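Local coordinates for protein encapsulated ferritin (Haliangium ochraceum, PDB 5N5F) that oxidises ferrous to ferric iron as a ferroxidase cargo of an encapsulin nanocompartment, passing the mineralised iron to the compartment for storage, at residues Y38-A42 against L54-K58. Sequence-based numbering, arbitrary orientation.
Sequences YQQRA and LIHNK
Tyr38 points the CD2 edge of its ring at the backbone of helix 48-75: CD2 sits 3.3 Å from Lys58 N, which lies near the ring plane. That amide already serves its own helix, bonded to Leu54 O. CG anti to the carbonyl carbon (chi1 -76°) sends the ring along helix 48-75, so that CE2 also touches Asn57 CB at 3.9 Å, ring and amide planes standing 53° apart. Tyr38 CB lies 3.6 Å from Lys58 CB, and the two side chains run past each other in opposite directions. Lys58 starts anti to its backbone N and reaches across to helix 16-44, where NZ donates to Gln39 OE1; at 2.5 Å the modelled distance is doubtfully short. Gln39 bends at chi2 to present that oxygen, while its NE2 binds Asp43 OD1, so both ends of the amide are held. Next to this bridge, Ala42 CB packs on Ile55 CD1 at 3.7 Å and on Leu54 CB, and Leu54 CD1 lies against the backbone of Arg41 and Ala42. Arg41 turns its guanidinium to a neighbouring subunit, forming a salt bridge with Glu30 there. The two helices run antiparallel (169°), their axes 9.2 Å apart, near the turn of the EncFtn helical hairpin in this N-terminal, decamer-forming domain. The Tyr38 side chain also touches Glu61 and, on that same neighbour, Glu31, both probable iron ligands. Replacing this tyrosine with an alanine is likely to open a gap beside Lys58 N and Asn57 CB and leave the two glutamates without their aromatic neighbour. The chemistry thus divides: an amide-ammonium bridge and an apolar seam join the helices, while the buried tyrosine extends the contact toward the probable iron site between subunits.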
loop_
_atom_site.group_PDB
_atom_site.type_symbol
_atom_site.label_atom_id
_atom_site.label_comp_id
_atom_site.label_asym_id
_atom_site.label_seq_id
_atom_site.Cartn_x
_atom_site.Cartn_y
_atom_site.Cartn_z
ATOM N N TYR B 38 2.504 20.331 1.851
ATOM C CA TYR B 38 2.856 21.596 1.210
ATOM C C TYR B 38 3.992 22.287 1.951
ATOM O O TYR B 38 4.918 22.814 1.326
ATOM C CB TYR B 38 1.637 22.512 1.132
ATOM C CG TYR B 38 0.633 22.131 0.064
ATOM C CD1 TYR B 38 0.652 20.876 -0.536
ATOM C CD2 TYR B 38 -0.333 23.037 -0.350
ATOM C CE1 TYR B 38 -0.271 20.534 -1.510
ATOM C CE2 TYR B 38 -1.255 22.708 -1.326
ATOM C CZ TYR B 38 -1.222 21.458 -1.900
ATOM O OH TYR B 38 -2.146 21.138 -2.867
ATOM N N GLN B 39 3.944 22.291 3.285
ATOM C CA GLN B 39 5.014 22.921 4.050
ATOM C C GLN B 39 6.344 22.225 3.799
ATOM O O GLN B 39 7.369 22.885 3.596
ATOM C CB GLN B 39 4.670 22.912 5.541
ATOM C CG GLN B 39 5.649 23.693 6.402
ATOM C CD GLN B 39 5.749 25.153 5.997
ATOM O OE1 GLN B 39 4.761 25.886 6.017
ATOM N NE2 GLN B 39 6.947 25.578 5.617
ATOM N N GLN B 40 6.347 20.891 3.801
ATOM C CA GLN B 40 7.574 20.150 3.525
ATOM C C GLN B 40 8.134 20.502 2.149
ATOM O O GLN B 40 9.337 20.743 1.995
ATOM C CB GLN B 40 7.309 18.650 3.620
ATOM C CG GLN B 40 7.063 18.143 5.027
ATOM C CD GLN B 40 6.845 16.646 5.063
ATOM O OE1 GLN B 40 7.505 15.895 4.344
ATOM N NE2 GLN B 40 5.909 16.203 5.898
ATOM N N ARG B 41 7.274 20.522 1.129
ATOM C CA ARG B 41 7.752 20.792 -0.223
ATOM C C ARG B 41 8.186 22.243 -0.384
ATOM O O ARG B 41 9.145 22.521 -1.114
ATOM C CB ARG B 41 6.671 20.429 -1.241
ATOM C CG ARG B 41 6.431 18.925 -1.340
ATOM C CD ARG B 41 5.791 18.532 -2.661
ATOM N NE ARG B 41 4.356 18.791 -2.682
ATOM C CZ ARG B 41 3.419 17.902 -2.363
ATOM N NH1 ARG B 41 3.749 16.671 -1.994
ATOM N NH2 ARG B 41 2.139 18.248 -2.418
ATOM N N ALA B 42 7.516 23.176 0.298
ATOM C CA ALA B 42 7.936 24.573 0.243
ATOM C C ALA B 42 9.280 24.771 0.935
ATOM O O ALA B 42 10.096 25.589 0.492
ATOM C CB ALA B 42 6.871 25.467 0.872
ATOM N N LEU B 54 3.016 27.382 -3.147
ATOM C CA LEU B 54 2.769 26.277 -2.229
ATOM C C LEU B 54 2.228 26.777 -0.895
ATOM O O LEU B 54 1.293 26.189 -0.338
ATOM C CB LEU B 54 4.055 25.477 -2.022
ATOM C CG LEU B 54 4.499 24.566 -3.170
ATOM C CD1 LEU B 54 5.875 23.999 -2.878
ATOM C CD2 LEU B 54 3.503 23.438 -3.409
ATOM N N ILE B 55 2.804 27.860 -0.366
ATOM C CA ILE B 55 2.337 28.409 0.904
ATOM C C ILE B 55 0.931 28.975 0.753
ATOM O O ILE B 55 0.067 28.768 1.613
ATOM C CB ILE B 55 3.325 29.476 1.420
ATOM C CG1 ILE B 55 4.716 28.870 1.643
ATOM C CG2 ILE B 55 2.812 30.124 2.715
ATOM C CD1 ILE B 55 4.800 27.862 2.787
ATOM N N HIS B 56 0.680 29.700 -0.339
ATOM C CA HIS B 56 -0.629 30.312 -0.537
ATOM C C HIS B 56 -1.731 29.264 -0.572
ATOM O O HIS B 56 -2.798 29.452 0.023
ATOM C CB HIS B 56 -0.638 31.126 -1.830
ATOM C CG HIS B 56 -1.994 31.634 -2.212
ATOM N ND1 HIS B 56 -2.932 30.848 -2.847
ATOM C CD2 HIS B 56 -2.569 32.849 -2.051
ATOM C CE1 HIS B 56 -4.026 31.557 -3.060
ATOM N NE2 HIS B 56 -3.832 32.774 -2.586
ATOM N N ASN B 57 -1.498 28.157 -1.272
ATOM C CA ASN B 57 -2.517 27.122 -1.364
ATOM C C ASN B 57 -2.556 26.267 -0.105
ATOM O O ASN B 57 -3.630 25.796 0.284
ATOM C CB ASN B 57 -2.275 26.261 -2.606
ATOM C CG ASN B 57 -2.479 27.038 -3.898
ATOM O OD1 ASN B 57 -3.057 28.129 -3.898
ATOM N ND2 ASN B 57 -2.014 26.477 -5.006
ATOM N N LYS B 58 -1.408 26.067 0.544
ATOM C CA LYS B 58 -1.403 25.451 1.865
ATOM C C LYS B 58 -2.388 26.162 2.784
ATOM O O LYS B 58 -3.202 25.525 3.463
ATOM C CB LYS B 58 0.009 25.497 2.458
ATOM C CG LYS B 58 0.095 25.049 3.914
ATOM C CD LYS B 58 1.391 25.479 4.575
ATOM C CE LYS B 58 1.155 25.794 6.046
ATOM N NZ LYS B 58 2.417 25.824 6.843
#